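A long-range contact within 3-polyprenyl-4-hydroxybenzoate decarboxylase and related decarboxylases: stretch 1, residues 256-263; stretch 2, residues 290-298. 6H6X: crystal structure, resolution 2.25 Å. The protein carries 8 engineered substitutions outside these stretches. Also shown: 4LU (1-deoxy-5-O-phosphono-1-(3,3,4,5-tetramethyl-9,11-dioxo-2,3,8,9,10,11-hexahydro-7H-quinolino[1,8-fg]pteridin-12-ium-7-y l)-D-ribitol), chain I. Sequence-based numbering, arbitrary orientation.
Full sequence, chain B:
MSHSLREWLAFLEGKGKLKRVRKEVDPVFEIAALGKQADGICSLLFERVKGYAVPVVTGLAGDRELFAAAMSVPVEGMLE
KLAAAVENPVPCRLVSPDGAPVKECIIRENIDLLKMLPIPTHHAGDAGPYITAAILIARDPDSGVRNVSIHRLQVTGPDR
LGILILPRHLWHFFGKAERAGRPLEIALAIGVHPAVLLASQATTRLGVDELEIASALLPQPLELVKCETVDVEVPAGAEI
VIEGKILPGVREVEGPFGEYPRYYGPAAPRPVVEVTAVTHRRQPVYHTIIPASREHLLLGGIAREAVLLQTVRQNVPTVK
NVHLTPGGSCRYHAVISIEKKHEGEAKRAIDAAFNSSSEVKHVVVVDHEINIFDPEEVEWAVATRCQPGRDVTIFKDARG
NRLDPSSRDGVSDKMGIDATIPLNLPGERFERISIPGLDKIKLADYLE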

ATOM      1  N   PRO B 256      27.603  15.868  -3.303  1.00 75.32           N
ATOM      2  CA  PRO B 256      26.221  15.570  -2.848  1.00 68.96           C
ATOM      3  C   PRO B 256      26.024  14.128  -2.332  1.00 56.10           C
ATOM      4  O   PRO B 256      26.918  13.268  -2.444  1.00 55.84           O
ATOM      5  CB  PRO B 256      25.384  15.815  -4.115  1.00 70.05           C
ATOM      6  CG  PRO B 256      26.322  15.485  -5.248  1.00 68.97           C
ATOM      7  CD  PRO B 256      27.749  15.642  -4.758  1.00 69.95           C
ATOM      8  N   PHE B 257      24.830  13.875  -1.812  1.00 56.59           N
ATOM      9  CA  PHE B 257      24.530  12.601  -1.146  1.00 55.23           C
ATOM     10  C   PHE B 257      23.060  12.238  -1.286  1.00 53.49           C
ATOM     11  O   PHE B 257      22.195  13.080  -1.045  1.00 60.70           O
ATOM     12  CB  PHE B 257      24.935  12.759   0.331  1.00 49.33           C
ATOM     13  CG  PHE B 257      24.697  11.553   1.192  1.00 48.55           C
ATOM     14  CD1 PHE B 257      25.555  10.473   1.134  1.00 52.06           C
ATOM     15  CD2 PHE B 257      23.617  11.502   2.086  1.00 48.04           C
ATOM     16  CE1 PHE B 257      25.354   9.362   1.935  1.00 46.66           C
ATOM     17  CE2 PHE B 257      23.447  10.411   2.909  1.00 47.88           C
ATOM     18  CZ  PHE B 257      24.309   9.339   2.825  1.00 52.10           C
ATOM     19  N   GLY B 258      22.766  10.988  -1.631  1.00 55.41           N
ATOM     20  CA  GLY B 258      21.373  10.488  -1.559  1.00 65.23           C
ATOM     21  C   GLY B 258      20.784  10.444  -0.116  1.00 69.31           C
ATOM     22  O   GLY B 258      21.328   9.773   0.768  1.00 67.72           O
ATOM     23  N   GLU B 259      19.661  11.143   0.118  1.00 67.13           N
ATOM     24  CA  GLU B 259      19.091  11.362   1.479  1.00 66.14           C
ATOM     25  C   GLU B 259      17.730  10.652   1.721  1.00 60.95           C
ATOM     26  O   GLU B 259      17.205  10.028   0.796  1.00 55.32           O
ATOM     27  CB  GLU B 259      18.974  12.881   1.750  1.00 65.50           C
ATOM     28  CG  GLU B 259      20.132  13.473   2.568  1.00 68.31           C
ATOM     29  CD  GLU B 259      20.235  12.966   4.027  1.00 75.63           C
ATOM     30  OE1 GLU B 259      21.133  13.535   4.711  1.00 74.34           O
ATOM     31  OE2 GLU B 259      19.463  12.038   4.499  1.00 62.86           O
ATOM     32  N   TYR B 260      17.183  10.785   2.947  1.00 61.27           N
ATOM     33  CA  TYR B 260      15.860  10.175   3.400  1.00 66.00           C
ATOM     34  C   TYR B 260      14.625  10.319   2.481  1.00 69.00           C
ATOM     35  O   TYR B 260      13.861   9.329   2.316  1.00 58.25           O
ATOM     36  CB  TYR B 260      15.448  10.613   4.859  1.00 61.99           C
ATOM     37  CG  TYR B 260      15.236  12.103   5.033  1.00 67.89           C
ATOM     38  CD1 TYR B 260      13.992  12.717   4.724  1.00 61.46           C
ATOM     39  CD2 TYR B 260      16.305  12.931   5.459  1.00 71.29           C
ATOM     40  CE1 TYR B 260      13.834  14.104   4.858  1.00 68.94           C
ATOM     41  CE2 TYR B 260      16.147  14.313   5.581  1.00 74.13           C
ATOM     42  CZ  TYR B 260      14.921  14.899   5.287  1.00 71.01           C
ATOM     43  OH  TYR B 260      14.799  16.258   5.441  1.00 74.83           O
ATOM     44  N   PRO B 261      14.410  11.540   1.887  1.00 70.43           N
ATOM     45  CA  PRO B 261      13.206  11.643   1.046  1.00 71.01           C
ATOM     46  C   PRO B 261      13.386  11.078  -0.384  1.00 64.22           C
ATOM     47  O   PRO B 261      12.502  11.310  -1.195  1.00 66.54           O
ATOM     48  CB  PRO B 261      12.897  13.159   1.049  1.00 70.67           C
ATOM     49  CG  PRO B 261      14.225  13.832   1.336  1.00 75.86           C
ATOM     50  CD  PRO B 261      15.243  12.759   1.742  1.00 74.77           C
ATOM     51  N   ARG B 262      14.494  10.360  -0.672  1.00 64.21           N
ATOM     52  CA  ARG B 262      14.806   9.771  -2.002  1.00 66.25           C
ATOM     53  C   ARG B 262      15.175  10.877  -3.041  1.00 58.91           C
ATOM     54  O   ARG B 262      14.912  10.742  -4.251  1.00 57.03           O
ATOM     55  CB  ARG B 262      13.688   8.801  -2.525  1.00 71.20           C
ATOM     56  CG  ARG B 262      13.270   7.675  -1.570  1.00 68.76           C
ATOM     57  CD  ARG B 262      11.987   6.891  -1.937  1.00 77.52           C
ATOM     58  NE  ARG B 262      11.164   6.588  -0.726  1.00 88.19           N
ATOM     59  CZ  ARG B 262      10.030   5.860  -0.671  1.00 85.27           C
ATOM     60  NH1 ARG B 262       9.519   5.271  -1.775  1.00 78.34           N
ATOM     61  NH2 ARG B 262       9.404   5.714   0.518  1.00 65.20           N
ATOM     62  N   TYR B 263      15.762  11.969  -2.545  1.00 57.03           N
ATOM     63  CA  TYR B 263      16.428  13.001  -3.378  1.00 61.36           C
ATOM     64  C   TYR B 263      17.841  13.264  -2.899  1.00 58.85           C
ATOM     65  O   TYR B 263      18.194  12.978  -1.741  1.00 52.23           O
ATOM     66  CB  TYR B 263      15.695  14.352  -3.344  1.00 60.61           C
ATOM     67  CG  TYR B 263      14.275  14.251  -3.804  1.00 69.14           C
ATOM     68  CD1 TYR B 263      13.976  14.043  -5.154  1.00 69.80           C
ATOM     69  CD2 TYR B 263      13.216  14.348  -2.883  1.00 69.04           C
ATOM     70  CE1 TYR B 263      12.654  13.950  -5.586  1.00 77.96           C
ATOM     71  CE2 TYR B 263      11.897  14.229  -3.289  1.00 74.63           C
ATOM     72  CZ  TYR B 263      11.605  14.049  -4.643  1.00 80.88           C
ATOM     73  OH  TYR B 263      10.288  13.940  -5.053  1.00 71.97           O
ATOM     74  N   ILE B 290      21.620   2.126   4.935  1.00 36.25           N
ATOM     75  CA  ILE B 290      21.369   2.545   3.557  1.00 36.56           C
ATOM     76  C   ILE B 290      20.344   3.668   3.610  1.00 33.88           C
ATOM     77  O   ILE B 290      19.283   3.497   4.218  1.00 33.47           O
ATOM     78  CB  ILE B 290      20.822   1.391   2.747  1.00 35.88           C
ATOM     79  CG1 ILE B 290      21.918   0.318   2.609  1.00 41.35           C
ATOM     80  CG2 ILE B 290      20.444   1.859   1.354  1.00 41.87           C
ATOM     81  CD1 ILE B 290      21.323  -1.025   2.190  1.00 42.90           C
ATOM     82  N   PRO B 291      20.661   4.837   3.036  1.00 35.36           N
ATOM     83  CA  PRO B 291      19.689   5.927   3.174  1.00 35.48           C
ATOM     84  C   PRO B 291      18.356   5.628   2.512  1.00 35.52           C
ATOM     85  O   PRO B 291      18.288   4.935   1.477  1.00 36.07           O
ATOM     86  CB  PRO B 291      20.382   7.071   2.472  1.00 38.19           C
ATOM     87  CG  PRO B 291      21.819   6.819   2.775  1.00 36.65           C
ATOM     88  CD  PRO B 291      21.951   5.350   2.510  1.00 36.49           C
ATOM     89  N   ALA B 292      17.313   6.142   3.128  1.00 35.15           N
ATOM     90  CA  ALA B 292      15.933   5.834   2.819  1.00 37.44           C
ATOM     91  C   ALA B 292      15.461   4.372   2.930  1.00 36.57           C
ATOM     92  O   ALA B 292      14.364   4.038   2.477  1.00 35.84           O
ATOM     93  CB  ALA B 292      15.590   6.401   1.439  1.00 39.82           C
ATOM     94  N   SER B 293      16.236   3.504   3.564  1.00 34.62           N
ATOM     95  CA  SER B 293      15.767   2.165   3.936  1.00 32.53           C
ATOM     96  C   SER B 293      14.802   2.269   5.124  1.00 29.05           C
ATOM     97  O   SER B 293      14.694   3.301   5.781  1.00 28.37           O
ATOM     98  CB  SER B 293      16.953   1.268   4.348  1.00 30.88           C
ATOM     99  OG  SER B 293      17.570   1.766   5.513  1.00 32.25           O
ATOM    100  N   ARG B 294      14.115   1.184   5.401  1.00 27.60           N
ATOM    101  CA  ARG B 294      13.235   1.068   6.577  1.00 34.73           C
ATOM    102  C   ARG B 294      13.966   1.306   7.863  1.00 33.36           C
ATOM    103  O   ARG B 294      13.451   1.971   8.746  1.00 35.38           O
ATOM    104  CB  ARG B 294      12.522  -0.287   6.598  1.00 37.93           C
ATOM    105  CG  ARG B 294      11.431  -0.458   5.526  1.00 41.21           C
ATOM    106  CD  ARG B 294      10.373   0.592   5.745  1.00 41.27           C
ATOM    107  NE  ARG B 294       9.117   0.248   5.067  1.00 41.49           N
ATOM    108  CZ  ARG B 294       8.731   0.705   3.879  1.00 41.14           C
ATOM    109  NH1 ARG B 294       9.488   1.577   3.127  1.00 36.04           N
ATOM    110  NH2 ARG B 294       7.536   0.325   3.455  1.00 42.84           N
ATOM    111  N   GLU B 295      15.213   0.844   7.930  1.00 34.20           N
ATOM    112  CA  GLU B 295      16.053   1.070   9.083  1.00 32.31           C
ATOM    113  C   GLU B 295      16.309   2.573   9.266  1.00 33.05           C
ATOM    114  O   GLU B 295      16.221   3.089  10.385  1.00 36.24           O
ATOM    115  CB  GLU B 295      17.360   0.287   8.918  1.00 37.01           C
ATOM    116  CG  GLU B 295      18.399   0.406  10.013  1.00 35.62           C
ATOM    117  CD  GLU B 295      19.746  -0.341   9.692  1.00 42.55           C
ATOM    118  OE1 GLU B 295      20.181  -0.464   8.498  1.00 36.08           O
ATOM    119  OE2 GLU B 295      20.400  -0.808  10.679  1.00 41.08           O
ATOM    120  N   HIS B 296      16.662   3.259   8.191  1.00 27.75           N
ATOM    121  CA  HIS B 296      16.878   4.688   8.260  1.00 32.55           C
ATOM    122  C   HIS B 296      15.588   5.412   8.667  1.00 34.25           C
ATOM    123  O   HIS B 296      15.596   6.187   9.600  1.00 35.40           O
ATOM    124  CB  HIS B 296      17.361   5.218   6.925  1.00 35.97           C
ATOM    125  CG  HIS B 296      17.667   6.674   6.910  1.00 38.11           C
ATOM    126  ND1 HIS B 296      17.745   7.392   5.744  1.00 42.83           N
ATOM    127  CD2 HIS B 296      17.873   7.560   7.908  1.00 43.80           C
ATOM    128  CE1 HIS B 296      18.059   8.648   6.015  1.00 46.63           C
ATOM    129  NE2 HIS B 296      18.124   8.781   7.326  1.00 45.61           N
ATOM    130  N   LEU B 297      14.505   5.120   7.959  1.00 32.36           N
ATOM    131  CA  LEU B 297      13.224   5.793   8.202  1.00 33.62           C
ATOM    132  C   LEU B 297      12.673   5.537   9.612  1.00 36.63           C
ATOM    133  O   LEU B 297      12.276   6.487  10.299  1.00 36.46           O
ATOM    134  CB  LEU B 297      12.205   5.384   7.119  1.00 36.14           C
ATOM    135  CG  LEU B 297      12.545   5.829   5.680  1.00 36.12           C
ATOM    136  CD1 LEU B 297      11.428   5.506   4.742  1.00 37.02           C
ATOM    137  CD2 LEU B 297      12.991   7.295   5.594  1.00 43.82           C
ATOM    138  N   LEU B 298      12.748   4.284  10.096  1.00 37.73           N
ATOM    139  CA  LEU B 298      12.218   3.945  11.435  1.00 34.65           C
ATOM    140  C   LEU B 298      13.028   4.467  12.601  1.00 34.85           C
ATOM    141  O   LEU B 298      12.451   4.793  13.678  1.00 34.66           O
ATOM    142  CB  LEU B 298      11.938   2.447  11.553  1.00 35.85           C
ATOM    143  CG  LEU B 298      10.778   1.996  10.696  1.00 38.23           C
ATOM    144  CD1 LEU B 298      10.618   0.474  10.649  1.00 47.20           C
ATOM    145  CD2 LEU B 298       9.528   2.599  11.240  1.00 38.87           C
TER
HETATM  146  C9  4LU I 503      19.879  10.578  11.322  1.00 56.45           C
HETATM  147  C8  4LU I 503      19.979   9.215  10.912  1.00 49.77           C
HETATM  148  C7  4LU I 503      20.680   8.823   9.767  1.00 47.98           C
HETATM  149  C10 4LU I 503      21.198  13.975  10.394  1.00 57.01           C
HETATM  150  C6  4LU I 503      21.136   9.913   8.813  1.00 50.55           C
HETATM  151  N3  4LU I 503      23.224  15.731   9.620  1.00 57.60           N
HETATM  152  C2  4LU I 503      22.378  16.063  10.648  1.00 58.97           C
HETATM  153  C13 4LU I 503      21.980   8.413   6.702  1.00 50.40           C
HETATM  154  C5  4LU I 503      21.955   9.695   7.509  1.00 51.50           C
HETATM  155  C1  4LU I 503      21.950  12.136   7.193  1.00 53.93           C
HETATM  156  O2  4LU I 503      22.529  17.172  11.249  1.00 59.62           O
HETATM  157  N1  4LU I 503      21.394  15.195  11.031  1.00 56.51           N
HETATM  158  C4  4LU I 503      23.118  14.556   8.931  1.00 57.66           C
HETATM  159  O4  4LU I 503      23.925  14.282   8.007  1.00 55.60           O
HETATM  160  C4A 4LU I 503      22.032  13.588   9.318  1.00 55.83           C
HETATM  161  N5  4LU I 503      21.868  12.314   8.681  1.00 55.88           N
HETATM  162  C3  4LU I 503      22.387  10.928   6.793  1.00 56.76           C
HETATM  163  C12 4LU I 503      23.365   9.491   8.136  1.00 54.10           C
HETATM  164  C5A 4LU I 503      21.163  11.277   9.350  1.00 50.93           C
HETATM  165  C7M 4LU I 503      20.751   7.351   9.364  1.00 53.52           C
HETATM  166  C8M 4LU I 503      19.332   8.224  11.842  1.00 52.53           C
HETATM  167  C9A 4LU I 503      20.402  11.654  10.574  1.00 52.64           C
HETATM  168  N10 4LU I 503      20.199  13.065  10.827  1.00 50.44           N
HETATM  169  C1' 4LU I 503      19.319  13.526  11.899  1.00 54.91           C
HETATM  170  C2' 4LU I 503      19.934  13.686  13.309  1.00 56.20           C
HETATM  171  O2' 4LU I 503      20.779  12.598  13.694  1.00 55.03           O
HETATM  172  C3' 4LU I 503      18.788  13.748  14.306  1.00 57.27           C
HETATM  173  O3' 4LU I 503      17.823  14.706  13.863  1.00 54.84           O
HETATM  174  C4' 4LU I 503      19.276  14.038  15.729  1.00 58.26           C
HETATM  175  O4' 4LU I 503      18.325  13.668  16.772  1.00 47.19           O
HETATM  176  C5' 4LU I 503      19.666  15.481  16.003  1.00 58.22           C
HETATM  177  O5' 4LU I 503      20.057  15.387  17.390  1.00 62.64           O
HETATM  178  P   4LU I 503      20.171  16.677  18.373  1.00 61.63           P
HETATM  179  O2P 4LU I 503      20.829  16.189  19.677  1.00 59.05           O
HETATM  180  O3P 4LU I 503      21.120  17.674  17.647  1.00 50.87           O
HETATM  181  O1P 4LU I 503      18.722  17.124  18.577  1.00 60.88           O

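Stretch 1 leaves a short strand at Phe-257 and Gly-258 and folds into a type I turn from Glu-259 to Arg-262, closed by the bond from Arg-262 N to Glu-259 O (3.1 Å). Stretch 2 answers with a type II turn from Ile-290 to Ser-293 that runs straight into a helix. The two backbones come closest at Tyr-260 and Ala-292, whose CA atoms lie 4.4 Å apart. No hydrogen bond crosses between the stretches, and the contact, burying 340 Å², rests on packing.

Ser-293 suits the N-cap because its short hydroxyl side chain reaches both ways: Ser-293 OG donates to Ile-290 O (2.8 Å) and accepts from His-296 N (3.2 Å), whose amide lies in the first turn of the helix and lacks a helical partner.

The small methyl of Ala-292 suits the close backbone approach. Ala-292 CB points toward stretch 1, 3.5 Å from Tyr-260 O and 4.0 Å from Arg-262 CG, in the aliphatic part of that long side chain. Pro-291, compact and apolar, sets CB 3.3 Å from Gly-258 O and CG 3.5 Å from Phe-257 CZ. The branched, apolar side chain of Leu-297 starts out sideways, but its end comes nearer, bringing Leu-297 CD2 to 4.2 Å from the aliphatic Tyr-260 CB.

His-296 ties the turn to the helix, its ND1 accepting from Ala-292 N (2.9 Å). With the ring so anchored, His-296 CE1 lies 3.5 Å from Tyr-260 CB. Glu-259 is held likewise, OE2 accepting from Tyr-260 N (3.0 Å); that oxygen lies at the edge of the imidazole, 4.0 Å from His-296 CE1. Both residues also meet the 4LU cofactor: Glu-259 OE1 is 3.0 Å from 4LU C1, and His-296 CD2 is 3.2 Å from 4LU C7M, so a turn residue of stretch 1 and a helix residue of stretch 2 both border 4LU.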